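Local coordinates for protein nitrilotriacetate monooxygenase (Burkholderia pseudomallei, PDB 3SDO) that probably acts as an FMN-dependent monooxygenase of the NtaA/SnaA/DszA family, using molecular oxygen to oxidise an organic substrate, at residues I16-N22 / G397-T401; D234-S238 / V269-I273; F39-V43 / L82-L86. All coordinates share one frame; numbering follows the deposited sequence.

Contact 1: residues I16-N22 / G397-T401; sequences IQGAGAN and GLPVT
Thr-401 meets two successive carbonyls of the 16-22 loop, one with its side chain and one with its backbone. Its hydroxyl OG1 donates to Gly-18 O at 2.6 Å, and its amide N donates almost straight to Ala-19 O at 2.9 Å. The two donors can address neighbouring carbonyls because OG1 lies beside the backbone N and opposite the carbonyl carbon (chi1 -43°), which leaves CG2 turned to Ile-16. A second pair of bonds runs the other way: Ala-21 N donates to Leu-398 O at 2.9 Å, and Asn-22 N reaches a lone pair of Pro-399 O in the carbonyl plane at 3.0 Å. Between these pairs the chains are packed tightly. Gly-20, the last residue of a type II' turn that starts at Gln-17, has no side chain to hold the backbones apart, and its CA sits 3.3 Å from Pro-399 O in a CH...O contact.

Packing is looser towards Ala-21, which is exposed and whose CB meets the carbonyl oxygens of Leu-398 and Gly-397 across the contact. A water donates to Thr-401 OG1 at 3.0 Å and accepts from Gln-17 N, so the hydroxyl is held by two partners. The Asn-22 amide turns out of the contact to Asn-24 N and Asn-364 OD1. The end of Gln-17 also leads away; its side chain is about 8 Å from those of Asp-61 and Thr-98, both predicted to bind FMN. The 16-22 loop follows strand 11-15 and the 397-401 loop follows strand 393-396, two parallel neighbours in the sheet. Their union where the strands end is typical of the closure of a TIM barrel, in which the first and last strands lie side by side.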
ATOM      1  N   ILE A  16       0.508  11.055 -10.684  1.00 21.82           N
ATOM      2  CA  ILE A  16      -0.062  10.085 -11.612  1.00 21.83           C
ATOM      3  C   ILE A  16      -1.469   9.755 -11.145  1.00 22.27           C
ATOM      4  O   ILE A  16      -1.678   8.844 -10.345  1.00 23.33           O
ATOM      5  CB  ILE A  16       0.814   8.843 -11.753  1.00 21.94           C
ATOM      6  CG1 ILE A  16       2.263   9.255 -12.014  1.00 21.65           C
ATOM      7  CG2 ILE A  16       0.301   7.975 -12.875  1.00 21.93           C
ATOM      8  CD1 ILE A  16       3.204   8.084 -12.189  1.00 20.39           C
ATOM      9  N   GLN A  17      -2.430  10.545 -11.622  1.00 22.12           N
ATOM     10  CA  GLN A  17      -3.821  10.404 -11.260  1.00 21.51           C
ATOM     11  C   GLN A  17      -4.518   9.526 -12.304  1.00 21.44           C
ATOM     12  O   GLN A  17      -5.446   9.957 -12.968  1.00 21.25           O
ATOM     13  CB  GLN A  17      -4.473  11.781 -11.203  1.00 22.22           C
ATOM     14  CG  GLN A  17      -5.806  11.853 -10.496  1.00 23.08           C
ATOM     15  CD  GLN A  17      -5.679  11.838  -8.981  1.00 25.43           C
ATOM     16  OE1 GLN A  17      -4.774  11.217  -8.435  1.00 25.41           O
ATOM     17  NE2 GLN A  17      -6.628  12.482  -8.293  1.00 25.65           N
ATOM     18  N   GLY A  18      -4.059   8.281 -12.418  1.00 19.92           N
ATOM     19  CA  GLY A  18      -4.589   7.355 -13.395  1.00 19.62           C
ATOM     20  C   GLY A  18      -4.592   7.988 -14.763  1.00 18.62           C
ATOM     21  O   GLY A  18      -3.575   8.528 -15.209  1.00 18.22           O
ATOM     22  N   ALA A  19      -5.760   8.003 -15.378  1.00 18.49           N
ATOM     23  CA  ALA A  19      -5.950   8.570 -16.715  1.00 18.73           C
ATOM     24  C   ALA A  19      -5.528  10.014 -16.854  1.00 18.81           C
ATOM     25  O   ALA A  19      -5.103  10.427 -17.937  1.00 19.79           O
ATOM     26  CB  ALA A  19      -7.414   8.412 -17.169  1.00 18.82           C
ATOM     27  N   GLY A  20      -5.678  10.805 -15.795  1.00 19.34           N
ATOM     28  CA  GLY A  20      -5.295  12.204 -15.852  1.00 19.33           C
ATOM     29  C   GLY A  20      -5.917  13.047 -14.763  1.00 19.88           C
ATOM     30  O   GLY A  20      -6.845  12.617 -14.084  1.00 19.50           O
ATOM     31  N   ALA A  21      -5.398  14.253 -14.612  1.00 19.92           N
ATOM     32  CA  ALA A  21      -5.931  15.217 -13.650  1.00 20.91           C
ATOM     33  C   ALA A  21      -7.320  15.685 -14.069  1.00 21.72           C
ATOM     34  O   ALA A  21      -8.135  16.064 -13.214  1.00 21.67           O
ATOM     35  CB  ALA A  21      -4.995  16.411 -13.497  1.00 21.09           C
ATOM     36  N   ASN A  22      -7.599  15.663 -15.376  1.00 21.83           N
ATOM     37  CA  ASN A  22      -8.950  15.965 -15.852  1.00 22.86           C
ATOM     38  C   ASN A  22      -9.873  14.784 -15.512  1.00 23.64           C
ATOM     39  O   ASN A  22      -9.556  13.621 -15.809  1.00 23.02           O
ATOM     40  CB  ASN A  22      -8.956  16.277 -17.355  1.00 22.96           C
ATOM     41  CG  ASN A  22     -10.334  16.670 -17.866  1.00 24.49           C
ATOM     42  OD1 ASN A  22     -11.248  15.845 -17.897  1.00 25.05           O
ATOM     43  ND2 ASN A  22     -10.503  17.940 -18.221  1.00 22.36           N
ATOM     44  N   GLY A 397       0.585  18.028 -12.787  1.00 22.20           N
ATOM     45  CA  GLY A 397      -0.744  17.431 -12.759  1.00 22.24           C
ATOM     46  C   GLY A 397      -1.330  17.552 -14.142  1.00 22.46           C
ATOM     47  O   GLY A 397      -2.111  18.465 -14.404  1.00 22.40           O
ATOM     48  N   LEU A 398      -0.942  16.644 -15.038  1.00 21.63           N
ATOM     49  CA  LEU A 398      -1.275  16.811 -16.448  1.00 21.69           C
ATOM     50  C   LEU A 398      -2.725  16.399 -16.702  1.00 20.83           C
ATOM     51  O   LEU A 398      -3.188  15.390 -16.177  1.00 20.72           O
ATOM     52  CB  LEU A 398      -0.309  16.046 -17.347  1.00 22.31           C
ATOM     53  CG  LEU A 398       1.098  16.651 -17.254  1.00 24.67           C
ATOM     54  CD1 LEU A 398       2.171  15.593 -17.359  1.00 24.12           C
ATOM     55  CD2 LEU A 398       1.264  17.792 -18.287  1.00 26.03           C
ATOM     56  N   PRO A 399      -3.455  17.195 -17.505  1.00 19.86           N
ATOM     57  CA  PRO A 399      -4.861  16.901 -17.732  1.00 19.98           C
ATOM     58  C   PRO A 399      -5.102  15.444 -18.204  1.00 19.79           C
ATOM     59  O   PRO A 399      -6.034  14.787 -17.747  1.00 19.29           O
ATOM     60  CB  PRO A 399      -5.260  17.929 -18.815  1.00 20.82           C
ATOM     61  CG  PRO A 399      -4.378  19.046 -18.607  1.00 20.23           C
ATOM     62  CD  PRO A 399      -3.047  18.439 -18.179  1.00 20.16           C
ATOM     63  N   VAL A 400      -4.237  14.955 -19.093  1.00 19.29           N
ATOM     64  CA  VAL A 400      -4.276  13.577 -19.576  1.00 19.62           C
ATOM     65  C   VAL A 400      -2.850  13.026 -19.433  1.00 19.63           C
ATOM     66  O   VAL A 400      -1.916  13.583 -20.002  1.00 19.90           O
ATOM     67  CB  VAL A 400      -4.767  13.506 -21.052  1.00 20.56           C
ATOM     68  CG1 VAL A 400      -4.645  12.079 -21.604  1.00 20.76           C
ATOM     69  CG2 VAL A 400      -6.227  13.992 -21.179  1.00 20.51           C
ATOM     70  N   THR A 401      -2.694  11.959 -18.653  1.00 19.84           N
ATOM     71  CA  THR A 401      -1.382  11.425 -18.279  1.00 20.43           C
ATOM     72  C   THR A 401      -0.597  10.845 -19.482  1.00 20.61           C
ATOM     73  O   THR A 401       0.636  10.775 -19.452  1.00 20.98           O
ATOM     74  CB  THR A 401      -1.527  10.321 -17.205  1.00 20.70           C
ATOM     75  OG1 THR A 401      -2.490  10.718 -16.204  1.00 21.87           O
ATOM     76  CG2 THR A 401      -0.188  10.034 -16.545  1.00 21.30           C
TER
HETATM   77  O   HOH W   1      -2.112  12.704 -14.026  1.00 39.21           O

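Contact 2: residues D234-S238 / V269-I273; sequences DAVFS and VFPGI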
ATOM      1  N   ASP A 234       8.943  18.629   4.614  1.00 19.10           N
ATOM      2  CA  ASP A 234      10.153  18.737   3.776  1.00 19.77           C
ATOM      3  C   ASP A 234       9.823  19.353   2.428  1.00 19.65           C
ATOM      4  O   ASP A 234      10.684  19.964   1.791  1.00 20.63           O
ATOM      5  CB  ASP A 234      10.762  17.360   3.540  1.00 19.77           C
ATOM      6  CG  ASP A 234      11.177  16.692   4.824  1.00 21.91           C
ATOM      7  OD1 ASP A 234      11.948  17.316   5.574  1.00 25.70           O
ATOM      8  OD2 ASP A 234      10.752  15.550   5.085  1.00 21.93           O
ATOM      9  N   ALA A 235       8.583  19.160   1.980  1.00 18.86           N
ATOM     10  CA  ALA A 235       8.137  19.633   0.680  1.00 18.37           C
ATOM     11  C   ALA A 235       6.647  19.933   0.780  1.00 19.09           C
ATOM     12  O   ALA A 235       5.914  19.213   1.444  1.00 18.45           O
ATOM     13  CB  ALA A 235       8.393  18.587  -0.399  1.00 17.67           C
ATOM     14  N   VAL A 236       6.224  21.021   0.153  1.00 20.01           N
ATOM     15  CA  VAL A 236       4.886  21.506   0.261  1.00 21.20           C
ATOM     16  C   VAL A 236       4.379  21.771  -1.125  1.00 22.48           C
ATOM     17  O   VAL A 236       5.069  22.360  -1.938  1.00 23.13           O
ATOM     18  CB  VAL A 236       4.832  22.807   1.101  1.00 22.20           C
ATOM     19  CG1 VAL A 236       3.386  23.281   1.282  1.00 21.63           C
ATOM     20  CG2 VAL A 236       5.523  22.585   2.469  1.00 20.84           C
ATOM     21  N   PHE A 237       3.173  21.320  -1.410  1.00 24.54           N
ATOM     22  CA  PHE A 237       2.585  21.626  -2.678  1.00 26.22           C
ATOM     23  C   PHE A 237       1.261  22.373  -2.575  1.00 27.41           C
ATOM     24  O   PHE A 237       0.762  22.658  -1.483  1.00 25.58           O
ATOM     25  CB  PHE A 237       2.536  20.390  -3.563  1.00 27.36           C
ATOM     26  CG  PHE A 237       1.745  19.273  -3.026  1.00 27.97           C
ATOM     27  CD1 PHE A 237       0.409  19.114  -3.387  1.00 31.63           C
ATOM     28  CD2 PHE A 237       2.335  18.337  -2.204  1.00 30.66           C
ATOM     29  CE1 PHE A 237      -0.341  18.025  -2.903  1.00 32.84           C
ATOM     30  CE2 PHE A 237       1.613  17.275  -1.716  1.00 32.21           C
ATOM     31  CZ  PHE A 237       0.261  17.121  -2.057  1.00 32.68           C
ATOM     32  N   SER A 238       0.750  22.753  -3.742  1.00 29.41           N
ATOM     33  CA  SER A 238      -0.550  23.394  -3.870  1.00 31.37           C
ATOM     34  C   SER A 238      -1.205  23.003  -5.186  1.00 32.97           C
ATOM     35  O   SER A 238      -0.575  22.365  -6.051  1.00 33.78           O
ATOM     36  CB  SER A 238      -0.363  24.903  -3.910  1.00 31.97           C
ATOM     37  OG  SER A 238       0.268  25.222  -5.139  1.00 32.81           O
ATOM     38  N   VAL A 269       9.077  24.123  -2.022  1.00 21.41           N
ATOM     39  CA  VAL A 269       7.715  24.511  -2.406  1.00 20.91           C
ATOM     40  C   VAL A 269       7.480  24.191  -3.879  1.00 21.17           C
ATOM     41  O   VAL A 269       8.189  24.707  -4.751  1.00 21.67           O
ATOM     42  CB  VAL A 269       7.454  25.987  -2.122  1.00 21.05           C
ATOM     43  CG1 VAL A 269       6.102  26.418  -2.667  1.00 19.81           C
ATOM     44  CG2 VAL A 269       7.552  26.284  -0.603  1.00 20.40           C
ATOM     45  N   PHE A 270       6.473  23.353  -4.136  1.00 20.96           N
ATOM     46  CA  PHE A 270       6.173  22.800  -5.460  1.00 20.99           C
ATOM     47  C   PHE A 270       4.715  23.068  -5.871  1.00 20.89           C
ATOM     48  O   PHE A 270       3.823  22.259  -5.606  1.00 22.06           O
ATOM     49  CB  PHE A 270       6.428  21.284  -5.439  1.00 21.47           C
ATOM     50  CG  PHE A 270       7.877  20.900  -5.169  1.00 22.06           C
ATOM     51  CD1 PHE A 270       8.945  21.718  -5.562  1.00 25.23           C
ATOM     52  CD2 PHE A 270       8.174  19.715  -4.549  1.00 21.66           C
ATOM     53  CE1 PHE A 270      10.272  21.323  -5.326  1.00 25.29           C
ATOM     54  CE2 PHE A 270       9.475  19.310  -4.343  1.00 21.31           C
ATOM     55  CZ  PHE A 270      10.519  20.092  -4.709  1.00 23.56           C
ATOM     56  N   PRO A 271       4.446  24.213  -6.503  1.00 20.27           N
ATOM     57  CA  PRO A 271       3.065  24.406  -6.926  1.00 20.58           C
ATOM     58  C   PRO A 271       2.704  23.454  -8.045  1.00 19.81           C
ATOM     59  O   PRO A 271       3.574  23.054  -8.810  1.00 19.52           O
ATOM     60  CB  PRO A 271       3.018  25.849  -7.421  1.00 20.65           C
ATOM     61  CG  PRO A 271       4.367  26.336  -7.427  1.00 21.69           C
ATOM     62  CD  PRO A 271       5.309  25.339  -6.860  1.00 20.49           C
ATOM     63  N   GLY A 272       1.431  23.089  -8.093  1.00 19.71           N
ATOM     64  CA  GLY A 272       0.867  22.249  -9.123  1.00 19.72           C
ATOM     65  C   GLY A 272       0.550  23.015 -10.376  1.00 20.70           C
ATOM     66  O   GLY A 272       0.007  24.121 -10.307  1.00 20.99           O
ATOM     67  N   ILE A 273       0.934  22.450 -11.518  1.00 20.01           N
ATOM     68  CA  ILE A 273       0.676  23.054 -12.803  1.00 21.25           C
ATOM     69  C   ILE A 273       0.358  21.940 -13.767  1.00 21.85           C
ATOM     70  O   ILE A 273       0.759  20.778 -13.537  1.00 21.47           O
ATOM     71  CB  ILE A 273       1.876  23.875 -13.350  1.00 21.95           C
ATOM     72  CG1 ILE A 273       3.142  23.014 -13.470  1.00 21.90           C
ATOM     73  CG2 ILE A 273       2.152  25.049 -12.442  1.00 21.89           C
ATOM     74  CD1 ILE A 273       4.301  23.709 -14.235  1.00 21.75           C
TER
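Ser-238 lays its hydroxyl against Pro-271, OG standing 3.4 Å from Pro-271 CA and close to CB as well. Its chi1 of 69° puts OG between the backbone N and the carbonyl carbon, over the neighbouring strand. The backbones are joined by two bonds. Phe-270 N points nearly head-on at Val-236 O at 2.8 Å, with an N-H...O angle of 169°; the same oxygen also receives a CH...O contact from Val-269 CA. Further along, Gly-272 N reaches Ser-238 O at 3.0 Å by a more bent path, from above the carbonyl plane. The segments 235-238 and 269-273 run parallel, 25° apart in direction, and their strands, 235-238 and 268-277, are linked through helix 243-259 as a beta-alpha-beta unit of the TIM barrel. Val-236 and Val-269 face that helix, both meeting Val-253. Phe-237 and Phe-270 leave from the other face. Phe-237 CB approaches Phe-270 O to 3.1 Å, while its ring swings away to meet the ring of Phe-58 and the side chain of Met-395; the Phe-237 side chain is about 6 Å from that of Thr-98, a predicted FMN-binding residue. Phe-270 instead turns its ring back, CE2 lying 4.2 Å from Ala-235 CB.

Contact 3: residues F39-V43 / L82-L86; sequences FDFYV and LLSAL. With EDO (1,2-ethanediol), chain C.
Phe-39 N donates to O2 of a bound 1,2-ethanediol at 2.9 Å, while the ring of the same residue reaches across to Leu-82, Ala-85 and Leu-86. The diol, probably left from crystallisation, thus meets an amide in the first turn of helix 39-51. That helix and helix 79-88 follow successive strands of the TIM barrel, 11-15 and 56-59, and pack in its outer layer; the segments' axes are 10.7 Å apart and cross at -59°. No hydrogen bond joins them, and the contact is apolar. Phe-39 extends its ring away from the backbone N (chi1 179°), which carries CZ to 3.5 Å from Ala-85 CB. Leu-82 divides its two methyls between the aromatic rings: CD1 meets the edge of Phe-39, lying near its plane 3.8 Å from CD1 of that ring, whereas CD2 sits over a face of Tyr-42 in a CH-pi contact, 4.1 Å from the ring centroid. Beyond the pair, Tyr-42 OH bonds to Ser-36 O and its ring meets that of Phe-77. The second subunit also packs on this pair of helices, its Val-88 on Phe-39 and its Ser-84 on Ala-85. Leu-86 makes its contact through one methyl, CD2, 3.8 Å from Val-43 CG2, which itself lies over one face of the Phe-39 ring, toward its rim.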
ATOM      1  N   PHE A  39      -2.470  -1.477 -13.802  1.00 17.53           N
ATOM      2  CA  PHE A  39      -1.130  -1.418 -13.202  1.00 17.41           C
ATOM      3  C   PHE A  39      -0.021  -1.140 -14.212  1.00 17.03           C
ATOM      4  O   PHE A  39       0.830  -0.295 -13.982  1.00 15.98           O
ATOM      5  CB  PHE A  39      -0.778  -2.679 -12.404  1.00 17.40           C
ATOM      6  CG  PHE A  39       0.613  -2.632 -11.815  1.00 17.80           C
ATOM      7  CD1 PHE A  39       0.915  -1.725 -10.807  1.00 18.70           C
ATOM      8  CD2 PHE A  39       1.621  -3.465 -12.290  1.00 18.61           C
ATOM      9  CE1 PHE A  39       2.214  -1.634 -10.288  1.00 18.43           C
ATOM     10  CE2 PHE A  39       2.900  -3.379 -11.791  1.00 18.54           C
ATOM     11  CZ  PHE A  39       3.200  -2.467 -10.772  1.00 18.51           C
ATOM     12  N   ASP A  40      -0.036  -1.841 -15.331  1.00 17.86           N
ATOM     13  CA  ASP A  40       0.989  -1.634 -16.340  1.00 19.04           C
ATOM     14  C   ASP A  40       1.035  -0.189 -16.868  1.00 19.03           C
ATOM     15  O   ASP A  40       2.097   0.305 -17.222  1.00 18.81           O
ATOM     16  CB  ASP A  40       0.791  -2.578 -17.508  1.00 20.21           C
ATOM     17  CG  ASP A  40       1.124  -4.031 -17.169  1.00 23.54           C
ATOM     18  OD1 ASP A  40       1.719  -4.340 -16.106  1.00 25.50           O
ATOM     19  OD2 ASP A  40       0.741  -4.856 -17.994  1.00 28.95           O
ATOM     20  N   PHE A  41      -0.112   0.467 -16.944  1.00 19.26           N
ATOM     21  CA  PHE A  41      -0.137   1.900 -17.278  1.00 18.58           C
ATOM     22  C   PHE A  41       0.647   2.746 -16.292  1.00 17.89           C
ATOM     23  O   PHE A  41       1.461   3.596 -16.721  1.00 18.15           O
ATOM     24  CB  PHE A  41      -1.569   2.396 -17.369  1.00 19.35           C
ATOM     25  CG  PHE A  41      -1.685   3.870 -17.659  1.00 18.17           C
ATOM     26  CD1 PHE A  41      -1.463   4.351 -18.935  1.00 19.71           C
ATOM     27  CD2 PHE A  41      -2.004   4.760 -16.651  1.00 18.25           C
ATOM     28  CE1 PHE A  41      -1.590   5.717 -19.215  1.00 22.29           C
ATOM     29  CE2 PHE A  41      -2.145   6.118 -16.931  1.00 18.50           C
ATOM     30  CZ  PHE A  41      -1.930   6.589 -18.203  1.00 19.44           C
ATOM     31  N   TYR A  42       0.438   2.541 -14.983  1.00 17.55           N
ATOM     32  CA  TYR A  42       1.243   3.246 -13.986  1.00 16.91           C
ATOM     33  C   TYR A  42       2.760   2.966 -14.131  1.00 16.85           C
ATOM     34  O   TYR A  42       3.557   3.885 -13.985  1.00 16.64           O
ATOM     35  CB  TYR A  42       0.807   2.943 -12.547  1.00 17.44           C
ATOM     36  CG  TYR A  42      -0.518   3.552 -12.137  1.00 17.10           C
ATOM     37  CD1 TYR A  42      -1.710   2.907 -12.445  1.00 18.83           C
ATOM     38  CD2 TYR A  42      -0.585   4.730 -11.423  1.00 17.36           C
ATOM     39  CE1 TYR A  42      -2.920   3.425 -12.082  1.00 17.59           C
ATOM     40  CE2 TYR A  42      -1.816   5.267 -11.050  1.00 16.66           C
ATOM     41  CZ  TYR A  42      -2.969   4.592 -11.359  1.00 17.46           C
ATOM     42  OH  TYR A  42      -4.189   5.101 -10.996  1.00 18.65           O
ATOM     43  N   VAL A  43       3.138   1.725 -14.452  1.00 16.34           N
ATOM     44  CA  VAL A  43       4.539   1.382 -14.667  1.00 15.97           C
ATOM     45  C   VAL A  43       5.123   2.151 -15.867  1.00 16.04           C
ATOM     46  O   VAL A  43       6.208   2.712 -15.796  1.00 15.33           O
ATOM     47  CB  VAL A  43       4.764  -0.132 -14.892  1.00 16.51           C
ATOM     48  CG1 VAL A  43       6.266  -0.394 -15.192  1.00 15.64           C
ATOM     49  CG2 VAL A  43       4.297  -0.967 -13.670  1.00 15.68           C
ATOM     50  N   LEU A  82       0.450   0.092  -4.385  1.00 15.88           N
ATOM     51  CA  LEU A  82       0.858   0.559  -5.717  1.00 16.10           C
ATOM     52  C   LEU A  82       2.331   0.984  -5.730  1.00 15.82           C
ATOM     53  O   LEU A  82       3.095   0.600  -6.624  1.00 16.61           O
ATOM     54  CB  LEU A  82      -0.058   1.704  -6.205  1.00 15.31           C
ATOM     55  CG  LEU A  82       0.305   2.357  -7.557  1.00 15.98           C
ATOM     56  CD1 LEU A  82       0.308   1.384  -8.725  1.00 16.22           C
ATOM     57  CD2 LEU A  82      -0.637   3.540  -7.844  1.00 13.20           C
ATOM     58  N   LEU A  83       2.737   1.761  -4.732  1.00 16.07           N
ATOM     59  CA  LEU A  83       4.087   2.301  -4.708  1.00 16.30           C
ATOM     60  C   LEU A  83       5.142   1.206  -4.488  1.00 16.17           C
ATOM     61  O   LEU A  83       6.248   1.273  -5.043  1.00 15.39           O
ATOM     62  CB  LEU A  83       4.188   3.389  -3.639  1.00 16.58           C
ATOM     63  CG  LEU A  83       3.494   4.703  -4.037  1.00 18.43           C
ATOM     64  CD1 LEU A  83       3.488   5.671  -2.838  1.00 18.74           C
ATOM     65  CD2 LEU A  83       4.151   5.369  -5.258  1.00 17.53           C
ATOM     66  N   SER A  84       4.770   0.176  -3.733  1.00 15.63           N
ATOM     67  CA  SER A  84       5.678  -0.917  -3.421  1.00 15.53           C
ATOM     68  C   SER A  84       5.930  -1.762  -4.683  1.00 15.69           C
ATOM     69  O   SER A  84       7.056  -2.148  -4.971  1.00 15.27           O
ATOM     70  CB  SER A  84       5.094  -1.778  -2.293  1.00 15.59           C
ATOM     71  OG  SER A  84       5.010  -1.061  -1.064  1.00 14.99           O
ATOM     72  N   ALA A  85       4.863  -2.021  -5.443  1.00 15.69           N
ATOM     73  CA  ALA A  85       4.968  -2.691  -6.742  1.00 15.63           C
ATOM     74  C   ALA A  85       5.797  -1.838  -7.752  1.00 15.52           C
ATOM     75  O   ALA A  85       6.649  -2.364  -8.446  1.00 15.47           O
ATOM     76  CB  ALA A  85       3.543  -3.023  -7.288  1.00 15.48           C
ATOM     77  N   LEU A  86       5.551  -0.528  -7.807  1.00 15.62           N
ATOM     78  CA  LEU A  86       6.288   0.367  -8.699  1.00 15.78           C
ATOM     79  C   LEU A  86       7.790   0.443  -8.346  1.00 16.09           C
ATOM     80  O   LEU A  86       8.639   0.525  -9.250  1.00 16.92           O
ATOM     81  CB  LEU A  86       5.691   1.797  -8.692  1.00 15.01           C
ATOM     82  CG  LEU A  86       4.332   1.964  -9.391  1.00 14.39           C
ATOM     83  CD1 LEU A  86       3.864   3.379  -9.257  1.00 13.36           C
ATOM     84  CD2 LEU A  86       4.411   1.560 -10.857  1.00 12.45           C
TER
HETATM   85  C1  EDO C 450      -4.912  -5.103 -14.667  1.00 27.03           C
HETATM   86  O1  EDO C 450      -4.509  -4.090 -15.610  1.00 27.12           O
HETATM   87  C2  EDO C 450      -4.882  -4.538 -13.238  1.00 26.18           C
HETATM   88  O2  EDO C 450      -3.581  -4.016 -12.884  1.00 24.30           O

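How the contacts relate
Contact 2 lies within the barrel wall, and contact 1 joins the loops that follow two of its strands; backbone hydrogen bonds dominate both. Contact 3 rests instead on apolar side chains between helices, next to the second subunit. Depth follows the same order, the centres of contacts 2, 1 and 3 lying about 7, 11 and 17 Å from the chain centre, yet all three are largely buried. Contact 1 closes a long loop of chain that holds the other two. It joins contact 2 through a probable hydrogen bond from Gly-397 N to Ile-273 O, and meets contact 3 where Phe-41 and Tyr-42 pack on Gly-18. Contacts 2 and 3 do not touch.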